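Transcriptional repressor PadR (Bacillus cereus, PDB 6JYI) probably binds DNA as a dimeric winged helix-turn-helix regulator of the PadR family and represses transcription. Local coordinates at residues A[121-125]-A[168-172]; A[12-16]-A[30-35]. All blocks are in the same frame, centred on the assembly; numbering follows the deposited sequence.

Contact 1 (A[121-125]-A[168-172]); sequences IKDEI and LKKKL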
loop_
_atom_site.group_PDB
_atom_site.type_symbol
_atom_site.label_atom_id
_atom_site.label_comp_id
_atom_site.label_asym_id
_atom_site.label_seq_id
_atom_site.Cartn_x
_atom_site.Cartn_y
_atom_site.Cartn_z
ATOM N N ILE A 121 -1.421 18.831 -1.336
ATOM C CA ILE A 121 0.004 18.528 -1.486
ATOM C C ILE A 121 0.761 18.848 -0.196
ATOM O O ILE A 121 1.576 18.055 0.268
ATOM C CB ILE A 121 0.652 19.242 -2.709
ATOM C CG1 ILE A 121 0.186 18.579 -4.015
ATOM C CG2 ILE A 121 2.189 19.175 -2.639
ATOM C CD1 ILE A 121 0.520 19.380 -5.252
ATOM N N LYS A 122 0.454 19.986 0.409
ATOM C CA LYS A 122 1.161 20.412 1.614
ATOM C C LYS A 122 0.866 19.462 2.768
ATOM O O LYS A 122 1.782 19.055 3.498
ATOM C CB LYS A 122 0.837 21.885 1.973
ATOM N N ASP A 123 -0.401 19.062 2.903
ATOM C CA ASP A 123 -0.778 18.032 3.890
ATOM C C ASP A 123 -0.021 16.712 3.712
ATOM O O ASP A 123 0.388 16.072 4.690
ATOM C CB ASP A 123 -2.275 17.714 3.801
ATOM C CG ASP A 123 -3.126 18.868 4.206
ATOM O OD1 ASP A 123 -2.618 19.727 4.943
ATOM O OD2 ASP A 123 -4.291 18.932 3.764
ATOM N N GLU A 124 0.131 16.306 2.458
ATOM C CA GLU A 124 0.812 15.049 2.111
ATOM C C GLU A 124 2.314 15.103 2.411
ATOM O O GLU A 124 2.893 14.145 2.944
ATOM C CB GLU A 124 0.595 14.751 0.630
ATOM C CG GLU A 124 0.995 13.362 0.228
ATOM C CD GLU A 124 0.130 12.314 0.895
ATOM O OE1 GLU A 124 -0.890 12.691 1.536
ATOM O OE2 GLU A 124 0.473 11.128 0.746
ATOM N N ILE A 125 2.930 16.236 2.106
ATOM C CA ILE A 125 4.315 16.477 2.482
ATOM C C ILE A 125 4.463 16.382 4.005
ATOM O O ILE A 125 5.346 15.684 4.517
ATOM C CB ILE A 125 4.795 17.844 1.951
ATOM C CG1 ILE A 125 4.983 17.765 0.426
ATOM C CG2 ILE A 125 6.082 18.276 2.622
ATOM C CD1 ILE A 125 5.250 19.124 -0.263
ATOM N N LEU A 168 7.028 15.965 -4.358
ATOM C CA LEU A 168 5.887 16.818 -4.074
ATOM C C LEU A 168 6.278 18.260 -3.819
ATOM O O LEU A 168 5.592 19.171 -4.296
ATOM C CB LEU A 168 5.041 16.265 -2.918
ATOM C CG LEU A 168 4.265 14.990 -3.259
ATOM C CD1 LEU A 168 3.610 14.432 -2.000
ATOM C CD2 LEU A 168 3.215 15.208 -4.354
ATOM N N LYS A 169 7.376 18.478 -3.093
ATOM C CA LYS A 169 7.919 19.835 -2.923
ATOM C C LYS A 169 8.149 20.531 -4.262
ATOM O O LYS A 169 7.835 21.718 -4.414
ATOM C CB LYS A 169 9.209 19.805 -2.107
ATOM C CG LYS A 169 8.954 19.543 -0.639
ATOM C CD LYS A 169 10.233 19.436 0.127
ATOM C CE LYS A 169 9.953 19.339 1.606
ATOM N NZ LYS A 169 11.206 19.176 2.386
ATOM N N LYS A 170 8.689 19.792 -5.229
ATOM C CA LYS A 170 8.893 20.309 -6.594
ATOM C C LYS A 170 7.599 20.601 -7.341
ATOM O O LYS A 170 7.489 21.607 -8.044
ATOM C CB LYS A 170 9.765 19.348 -7.407
ATOM C CG LYS A 170 11.215 19.406 -6.975
ATOM C CD LYS A 170 11.976 18.092 -7.153
ATOM C CE LYS A 170 13.497 18.340 -7.023
ATOM N NZ LYS A 170 14.217 17.123 -6.552
ATOM N N LYS A 171 6.613 19.730 -7.202
ATOM C CA LYS A 171 5.317 19.995 -7.803
ATOM C C LYS A 171 4.686 21.265 -7.216
ATOM O O LYS A 171 4.083 22.060 -7.943
ATOM C CB LYS A 171 4.389 18.784 -7.653
ATOM C CG LYS A 171 4.925 17.509 -8.317
ATOM C CD LYS A 171 5.107 17.706 -9.819
ATOM C CE LYS A 171 5.635 16.468 -10.479
ATOM N NZ LYS A 171 5.750 16.570 -11.941
ATOM N N LEU A 172 4.854 21.455 -5.909
ATOM C CA LEU A 172 4.353 22.645 -5.227
ATOM C C LEU A 172 5.043 23.910 -5.753
ATOM O O LEU A 172 4.368 24.875 -6.150
ATOM C CB LEU A 172 4.539 22.498 -3.712
ATOM C CG LEU A 172 3.724 23.436 -2.815
ATOM C CD1 LEU A 172 2.230 23.118 -2.958
ATOM C CD2 LEU A 172 4.174 23.312 -1.361
#
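The carbonyl oxygen of Leu168 has a methyl of the other helix beside it, Ile121 CG2 standing 3.8 Å from Leu168 O, while the same oxygen takes the N-H of Leu172 (Leu168 O to Leu172 N 2.9 Å). That methyl also meets Leu172, with Ile121 CG2 4.0 Å from Leu172 CD1. A turn further on, Ile125 and Leu168 lie side by side, pointing opposite ways, with Ile125 CG1 3.7 Å from Leu168 CB. The CD1 of Ile125 continues onto the root of Lys169, 3.7 Å from Lys169 CG. Leu168 CD1 rests on the methylene Glu124 CG at 3.6 Å; beyond it the chain of Glu124 bends at chi2 (65°) and carries the carboxylate away to Lys128. Lys169 runs extended past Ile125 to a salt bridge with Glu129. The segments 121-125 (helix 114-142) and 168-172 (helix 148-175, in a predicted coiled coil) run nearly antiparallel, their axes 156° apart. Ile152 and Val156 of the second subunit press on Ile121 and Leu168, as in the C-terminal dimerization region of PadR proteins. Cohesion here should come chiefly from burial of hydrocarbon, with the Lys169-Glu129 salt bridge tying the two helices at the margin.

Contact 2 (A[12-16]-A[30-35]); sequences VVLGL and VFEDVF
Val12 turns CG1 anti to its own nitrogen (chi1 176°), and this methyl enters the angle between the rings of Phe31 and Phe35. Phe31 swings in from the flank of its helix with an unusual first torsion (chi1 -109°), which carries the far end of its ring across to Val12. The result is tight: Val12 CG1 lies 3.3 Å from Phe31 CZ, approaching the ring at a slant. Toward Phe35 the same methyl makes a CH-pi contact, sitting over one face with CG1 3.8 Å from the centroid of the Phe35 ring and 19° off its normal. One turn along, Leu16 lies alongside Phe35 in the opposite sense, CD2 3.6 Å from Phe35 CE1, and the same CD2 reaches Val30 CG1 at 3.9 Å. Its other methyl, Leu16 CD1, approaches Phe31 CD2 more loosely at 4.2 Å. The segments 12-16 and 30-35 run roughly at right angles; they belong to helices 8-19 and 24-35, the first two helices of a winged helix-turn-helix domain. Helix 46-55 completes the helical core by placing Thr49, Leu50 and Leu53 against Val13 and Ile46 against Phe31, and strands 59-64 and 72-77 form the wing. Near its C-terminal end, helix 24-35 widens into a pi-type turn: Val30 O accepts Val34 N at 2.9 Å and, weakly, Phe35 N at 3.4 Å. The Phe35 ring that follows this turn also meets Phe38. From the second subunit, Tyr107 stands edge-to-face with Phe35, while Met104 of that subunit packs on both Phe35 and Val12.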
loop_
_atom_site.group_PDB
_atom_site.type_symbol
_atom_site.label_atom_id
_atom_site.label_comp_id
_atom_site.label_asym_id
_atom_site.label_seq_id
_atom_site.Cartn_x
_atom_site.Cartn_y
_atom_site.Cartn_z
ATOM N N VAL A 12 1.374 -11.966 9.701
ATOM C CA VAL A 12 1.889 -10.804 10.391
ATOM C C VAL A 12 1.935 -11.084 11.897
ATOM O O VAL A 12 2.964 -10.852 12.555
ATOM C CB VAL A 12 1.053 -9.508 10.154
ATOM C CG1 VAL A 12 1.602 -8.393 10.995
ATOM C CG2 VAL A 12 0.990 -9.092 8.656
ATOM N N VAL A 13 0.824 -11.598 12.427
ATOM C CA VAL A 13 0.719 -11.918 13.847
ATOM C C VAL A 13 1.644 -13.049 14.223
ATOM O O VAL A 13 2.386 -12.936 15.184
ATOM C CB VAL A 13 -0.745 -12.246 14.241
ATOM C CG1 VAL A 13 -0.817 -12.758 15.675
ATOM C CG2 VAL A 13 -1.621 -10.979 14.027
ATOM N N LEU A 14 1.642 -14.138 13.452
ATOM C CA LEU A 14 2.542 -15.279 13.764
ATOM C C LEU A 14 3.976 -14.875 13.719
ATOM O O LEU A 14 4.782 -15.234 14.617
ATOM C CB LEU A 14 2.292 -16.464 12.821
ATOM C CG LEU A 14 0.904 -17.090 13.000
ATOM C CD1 LEU A 14 0.564 -18.091 11.839
ATOM C CD2 LEU A 14 0.836 -17.832 14.333
ATOM N N GLY A 15 4.346 -14.110 12.694
ATOM C CA GLY A 15 5.710 -13.618 12.665
ATOM C C GLY A 15 6.130 -12.793 13.844
ATOM O O GLY A 15 7.257 -12.929 14.351
ATOM N N LEU A 16 5.255 -11.928 14.309
ATOM C CA LEU A 16 5.565 -11.123 15.480
ATOM C C LEU A 16 5.835 -11.998 16.703
ATOM O O LEU A 16 6.836 -11.820 17.420
ATOM C CB LEU A 16 4.405 -10.171 15.759
ATOM C CG LEU A 16 4.344 -8.910 14.903
ATOM C CD1 LEU A 16 3.063 -8.093 15.277
ATOM C CD2 LEU A 16 5.615 -8.062 15.086
ATOM N N VAL A 30 2.923 -2.443 18.018
ATOM C CA VAL A 30 3.868 -2.765 16.915
ATOM C C VAL A 30 3.194 -2.571 15.568
ATOM O O VAL A 30 3.780 -2.031 14.637
ATOM C CB VAL A 30 4.469 -4.180 16.941
ATOM C CG1 VAL A 30 5.653 -4.218 15.914
ATOM C CG2 VAL A 30 5.030 -4.477 18.274
ATOM N N PHE A 31 1.933 -2.973 15.487
ATOM C CA PHE A 31 1.149 -2.742 14.285
ATOM C C PHE A 31 1.036 -1.257 13.926
ATOM O O PHE A 31 1.234 -0.880 12.767
ATOM C CB PHE A 31 -0.260 -3.300 14.424
ATOM C CG PHE A 31 -0.517 -4.514 13.600
ATOM C CD1 PHE A 31 -0.988 -4.382 12.321
ATOM C CD2 PHE A 31 -0.259 -5.775 14.099
ATOM C CE1 PHE A 31 -1.225 -5.447 11.532
ATOM C CE2 PHE A 31 -0.502 -6.899 13.310
ATOM C CZ PHE A 31 -0.999 -6.727 12.013
ATOM N N GLU A 32 0.711 -0.420 14.895
ATOM C CA GLU A 32 0.529 0.989 14.608
ATOM C C GLU A 32 1.853 1.662 14.289
ATOM O O GLU A 32 1.893 2.610 13.496
ATOM C CB GLU A 32 -0.050 1.749 15.795
ATOM C CG GLU A 32 -1.352 1.262 16.349
ATOM C CD GLU A 32 -1.679 1.943 17.691
ATOM O OE1 GLU A 32 -0.790 2.627 18.270
ATOM O OE2 GLU A 32 -2.825 1.783 18.168
ATOM N N ASP A 33 2.913 1.214 14.955
ATOM C CA ASP A 33 4.213 1.873 14.866
ATOM C C ASP A 33 4.961 1.520 13.574
ATOM O O ASP A 33 5.621 2.381 12.981
ATOM C CB ASP A 33 5.111 1.453 16.053
ATOM C CG ASP A 33 4.789 2.186 17.361
ATOM O OD1 ASP A 33 3.970 3.150 17.400
ATOM O OD2 ASP A 33 5.400 1.770 18.377
ATOM N N VAL A 34 4.884 0.245 13.181
ATOM C CA VAL A 34 5.726 -0.348 12.152
ATOM C C VAL A 34 4.876 -0.816 10.970
ATOM O O VAL A 34 5.069 -0.344 9.844
ATOM C CB VAL A 34 6.500 -1.563 12.717
ATOM C CG1 VAL A 34 7.147 -2.354 11.626
ATOM C CG2 VAL A 34 7.512 -1.130 13.774
ATOM N N PHE A 35 3.911 -1.703 11.210
ATOM C CA PHE A 35 3.175 -2.337 10.092
ATOM C C PHE A 35 2.192 -1.431 9.339
ATOM O O PHE A 35 1.847 -1.715 8.197
ATOM C CB PHE A 35 2.501 -3.649 10.532
ATOM C CG PHE A 35 3.460 -4.737 10.838
ATOM C CD1 PHE A 35 4.028 -4.861 12.071
ATOM C CD2 PHE A 35 3.831 -5.639 9.889
ATOM C CE1 PHE A 35 4.931 -5.894 12.354
ATOM C CE2 PHE A 35 4.740 -6.640 10.204
ATOM C CZ PHE A 35 5.273 -6.746 11.437
#

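Contact 2 closes early in the chain, within the winged helix-turn-helix domain, before contact 1 brings together the two long C-terminal helices. The two do not touch: their centres are 29 Å apart and their nearest atoms about 15 Å. Helix 114-142 connects them, since it carries residues 121-125 of contact 1 and, near its far end, Lys138, Tyr139 and Trp142, which reach helix 24-35 of contact 2. Helix 101-107 touches both, contact 1 within its own chain and contact 2 from the second subunit. Both contacts also touch the second subunit, consistent with DNA-binding domains whose placement depends on the dimer.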